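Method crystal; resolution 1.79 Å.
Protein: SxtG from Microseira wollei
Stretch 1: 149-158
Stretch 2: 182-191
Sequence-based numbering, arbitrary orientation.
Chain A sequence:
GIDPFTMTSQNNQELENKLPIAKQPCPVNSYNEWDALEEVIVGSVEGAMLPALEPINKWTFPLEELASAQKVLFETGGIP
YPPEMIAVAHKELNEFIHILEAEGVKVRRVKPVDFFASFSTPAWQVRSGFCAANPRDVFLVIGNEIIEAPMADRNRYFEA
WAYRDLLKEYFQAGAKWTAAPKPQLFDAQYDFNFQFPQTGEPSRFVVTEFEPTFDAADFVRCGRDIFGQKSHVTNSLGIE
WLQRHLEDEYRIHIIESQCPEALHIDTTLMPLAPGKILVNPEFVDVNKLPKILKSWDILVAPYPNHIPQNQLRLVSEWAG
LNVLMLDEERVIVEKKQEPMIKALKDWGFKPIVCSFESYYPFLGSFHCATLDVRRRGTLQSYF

Stretch 1 (149-158) APMADRNRYF
Stretch 2 182-191: KPQLFDAQYD

Lys 182 meets Tyr 157 in three ways: its CE lies over one ring face, 3.6 Å from the ring centroid and 8° off the normal, while its NZ passes on to donate to the backbone Tyr 157 O at 2.8 Å. NZ itself stands 4.6 Å from the same centroid, a cation-pi contact, so one extended chain (t, t, t, then p at chi4) supplies both methylene packing and charge. The ring, with chi1 at -144° and chi2 at 56°, sends Tyr 157 OH to Pro 183 O (2.7 Å), and water 4 donates to both Tyr 157 OH (3.0 Å) and Lys 182 O (2.9 Å).

Both stretches are mostly loop, with short 3-10 segments at 154-155 and 187-189; the register sets Pro 150 CA 5.5 Å from Lys 182 CA and Ala 152 CA 6.7 Å from Leu 185 CA, the segments running roughly parallel here. Together they bury 603 Å². Pro 150 CB packs on Pro 183 CD at 3.7 Å. Leu 185, at phi/psi 60/40 with an m,t rotamer, points toward stretch 1, and its CD1 reaches Tyr 157 CD1 (3.7 Å) and Arg 154 CG (3.8 Å); an aliphatic branch suits this buried spot.

Arg 154 (phi/psi -50/-40; m, t, t; chi4 160°) starts sideways, but its extended chain carries the guanidinium to stretch 2. NE and NH2 both donate to Leu 185 O, at 3.0 and 2.8 Å, and Arg 154 NH2 also forms a salt bridge with Asp 187 OD1 at 3.0 Å. These acceptors lie at the guanidinium edge, while Tyr 190 CE2 covers one face. Water 3 links Arg 154 NH1 (3.0 Å) to Asp 187 OD1 (2.9 Å). Tyr 190 (chi1 m, chi2 -76°) points toward stretch 1 and donates from OH to Ala 152 O at 2.7 Å.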

# COMPACT_ATOMS: atom_id res chain seq x y z
N ALA A 149 6.10 1.62 -3.58
CA ALA A 149 5.68 2.84 -4.24
C ALA A 149 4.30 2.71 -4.88
O ALA A 149 3.94 1.65 -5.41
CB ALA A 149 6.69 3.21 -5.32
N PRO A 150 3.52 3.80 -4.89
CA PRO A 150 2.24 3.79 -5.62
C PRO A 150 2.46 4.19 -7.07
O PRO A 150 2.41 5.38 -7.39
CB PRO A 150 1.41 4.83 -4.86
CG PRO A 150 2.45 5.85 -4.38
CD PRO A 150 3.75 5.07 -4.19
N MET A 151 2.75 3.23 -7.93
CA MET A 151 3.28 3.55 -9.25
C MET A 151 2.18 3.92 -10.24
O MET A 151 1.11 3.31 -10.28
CB MET A 151 4.09 2.36 -9.77
CG MET A 151 5.28 2.01 -8.84
SD MET A 151 6.28 0.62 -9.46
CE MET A 151 7.27 1.41 -10.72
N ALA A 152 2.47 4.94 -11.07
CA ALA A 152 1.48 5.45 -12.02
C ALA A 152 1.30 4.55 -13.24
O ALA A 152 0.26 4.63 -13.91
CB ALA A 152 1.87 6.85 -12.48
N ASP A 153 2.29 3.71 -13.54
CA ASP A 153 2.23 2.87 -14.74
C ASP A 153 1.40 1.62 -14.46
O ASP A 153 1.81 0.73 -13.69
CB ASP A 153 3.65 2.52 -15.19
CG ASP A 153 3.68 1.86 -16.56
OD1 ASP A 153 2.73 1.12 -16.87
OD2 ASP A 153 4.66 2.09 -17.31
N ARG A 154 0.21 1.56 -15.07
CA ARG A 154 -0.70 0.43 -14.91
C ARG A 154 -0.02 -0.92 -15.13
O ARG A 154 -0.32 -1.88 -14.44
CB ARG A 154 -1.88 0.57 -15.87
CG ARG A 154 -2.83 1.70 -15.54
CD ARG A 154 -3.75 1.95 -16.73
NE ARG A 154 -4.83 2.88 -16.42
CZ ARG A 154 -5.52 3.55 -17.33
NH1 ARG A 154 -5.24 3.41 -18.63
NH2 ARG A 154 -6.51 4.36 -16.94
N ASN A 155 0.87 -1.02 -16.12
CA ASN A 155 1.48 -2.32 -16.38
C ASN A 155 2.40 -2.78 -15.25
O ASN A 155 2.77 -3.95 -15.21
CB ASN A 155 2.26 -2.28 -17.69
CG ASN A 155 1.36 -2.09 -18.88
OD1 ASN A 155 1.00 -0.96 -19.21
ND2 ASN A 155 0.97 -3.19 -19.53
N ARG A 156 2.78 -1.88 -14.35
CA ARG A 156 3.67 -2.21 -13.24
C ARG A 156 2.92 -2.42 -11.92
O ARG A 156 3.56 -2.53 -10.88
CB ARG A 156 4.74 -1.11 -13.11
CG ARG A 156 5.39 -0.76 -14.45
CD ARG A 156 6.58 0.17 -14.30
NE ARG A 156 7.75 -0.51 -13.74
CZ ARG A 156 8.95 0.05 -13.63
NH1 ARG A 156 9.15 1.29 -14.04
NH2 ARG A 156 9.97 -0.66 -13.14
N TYR A 157 1.59 -2.57 -11.97
CA TYR A 157 0.75 -2.66 -10.78
C TYR A 157 1.16 -3.79 -9.85
O TYR A 157 0.97 -3.70 -8.62
CB TYR A 157 -0.69 -2.90 -11.21
CG TYR A 157 -1.80 -2.25 -10.40
CD1 TYR A 157 -1.83 -0.88 -10.19
CD2 TYR A 157 -2.86 -3.00 -9.93
CE1 TYR A 157 -2.88 -0.29 -9.50
CE2 TYR A 157 -3.90 -2.44 -9.25
CZ TYR A 157 -3.92 -1.08 -9.05
OH TYR A 157 -5.00 -0.56 -8.36
N PHE A 158 1.65 -4.89 -10.40
CA PHE A 158 2.00 -6.08 -9.63
C PHE A 158 3.49 -6.37 -9.68
O PHE A 158 3.92 -7.51 -9.46
CB PHE A 158 1.19 -7.28 -10.12
CG PHE A 158 -0.27 -7.16 -9.84
CD1 PHE A 158 -0.73 -7.24 -8.54
CD2 PHE A 158 -1.19 -6.91 -10.85
CE1 PHE A 158 -2.07 -7.10 -8.24
CE2 PHE A 158 -2.54 -6.76 -10.55
CZ PHE A 158 -2.98 -6.86 -9.25
N LYS A 182 -2.59 1.80 -2.79
CA LYS A 182 -2.44 1.39 -4.17
C LYS A 182 -3.34 2.26 -5.04
O LYS A 182 -4.55 2.32 -4.78
CB LYS A 182 -2.80 -0.10 -4.36
CG LYS A 182 -2.30 -0.65 -5.68
CD LYS A 182 -2.14 -2.16 -5.63
CE LYS A 182 -1.17 -2.63 -6.67
NZ LYS A 182 0.22 -2.20 -6.36
N PRO A 183 -2.82 2.96 -6.05
CA PRO A 183 -3.65 3.92 -6.78
C PRO A 183 -4.67 3.22 -7.66
O PRO A 183 -4.50 2.07 -8.08
CB PRO A 183 -2.64 4.72 -7.61
CG PRO A 183 -1.48 3.76 -7.82
CD PRO A 183 -1.41 3.01 -6.50
N GLN A 184 -5.75 3.95 -7.96
CA GLN A 184 -6.82 3.46 -8.82
C GLN A 184 -6.40 3.47 -10.29
O GLN A 184 -6.81 2.60 -11.06
CB GLN A 184 -8.08 4.31 -8.63
CG GLN A 184 -8.67 4.26 -7.23
CD GLN A 184 -10.00 4.99 -7.12
OE1 GLN A 184 -10.07 6.22 -7.17
NE2 GLN A 184 -11.07 4.23 -6.99
N LEU A 185 -5.64 4.50 -10.68
CA LEU A 185 -5.13 4.68 -12.03
C LEU A 185 -6.28 4.78 -13.04
O LEU A 185 -6.20 4.27 -14.16
CB LEU A 185 -4.14 3.57 -12.41
CG LEU A 185 -2.95 3.43 -11.43
CD1 LEU A 185 -1.91 2.40 -11.94
CD2 LEU A 185 -2.29 4.77 -11.20
N PHE A 186 -7.34 5.49 -12.64
CA PHE A 186 -8.36 5.91 -13.59
C PHE A 186 -7.76 6.82 -14.67
O PHE A 186 -6.69 7.42 -14.51
CB PHE A 186 -9.48 6.68 -12.87
CG PHE A 186 -10.34 5.86 -11.94
CD1 PHE A 186 -10.20 4.48 -11.82
CD2 PHE A 186 -11.33 6.48 -11.19
CE1 PHE A 186 -11.03 3.75 -10.97
CE2 PHE A 186 -12.16 5.76 -10.36
CZ PHE A 186 -12.02 4.40 -10.25
N ASP A 187 -8.51 6.98 -15.76
CA ASP A 187 -8.09 7.91 -16.80
C ASP A 187 -7.82 9.30 -16.24
O ASP A 187 -6.97 10.02 -16.78
CB ASP A 187 -9.15 7.99 -17.90
CG ASP A 187 -9.15 6.79 -18.83
OD1 ASP A 187 -8.25 5.92 -18.75
OD2 ASP A 187 -10.06 6.73 -19.68
N ALA A 188 -8.52 9.70 -15.17
CA ALA A 188 -8.33 11.04 -14.60
C ALA A 188 -6.90 11.29 -14.10
O ALA A 188 -6.54 12.45 -13.87
CB ALA A 188 -9.31 11.27 -13.45
N GLN A 189 -6.10 10.25 -13.89
CA GLN A 189 -4.71 10.38 -13.45
C GLN A 189 -3.78 10.84 -14.57
O GLN A 189 -2.62 11.16 -14.31
CB GLN A 189 -4.24 9.05 -12.85
CG GLN A 189 -2.81 9.05 -12.25
CD GLN A 189 -2.63 10.04 -11.11
OE1 GLN A 189 -3.59 10.56 -10.56
NE2 GLN A 189 -1.36 10.31 -10.76
N TYR A 190 -4.27 10.92 -15.82
CA TYR A 190 -3.42 11.21 -16.96
C TYR A 190 -4.04 12.34 -17.79
O TYR A 190 -5.26 12.38 -17.97
CB TYR A 190 -3.21 9.96 -17.84
CG TYR A 190 -2.91 8.71 -17.05
CD1 TYR A 190 -1.66 8.50 -16.49
CD2 TYR A 190 -3.89 7.74 -16.85
CE1 TYR A 190 -1.39 7.34 -15.74
CE2 TYR A 190 -3.64 6.59 -16.12
CZ TYR A 190 -2.38 6.40 -15.57
OH TYR A 190 -2.15 5.25 -14.83
N ASP A 191 -3.18 13.22 -18.30
CA ASP A 191 -3.59 14.35 -19.14
C ASP A 191 -3.60 13.88 -20.59
O ASP A 191 -2.55 13.81 -21.24
CB ASP A 191 -2.64 15.53 -18.93
CG ASP A 191 -2.99 16.73 -19.80
OD1 ASP A 191 -3.95 16.66 -20.59
OD2 ASP A 191 -2.27 17.74 -19.69
O HOH W 1 0.97 0.27 -5.81
O HOH W 2 2.06 0.21 -8.03
O HOH W 3 -6.58 4.85 -20.86
O HOH W 4 -6.16 0.12 -5.67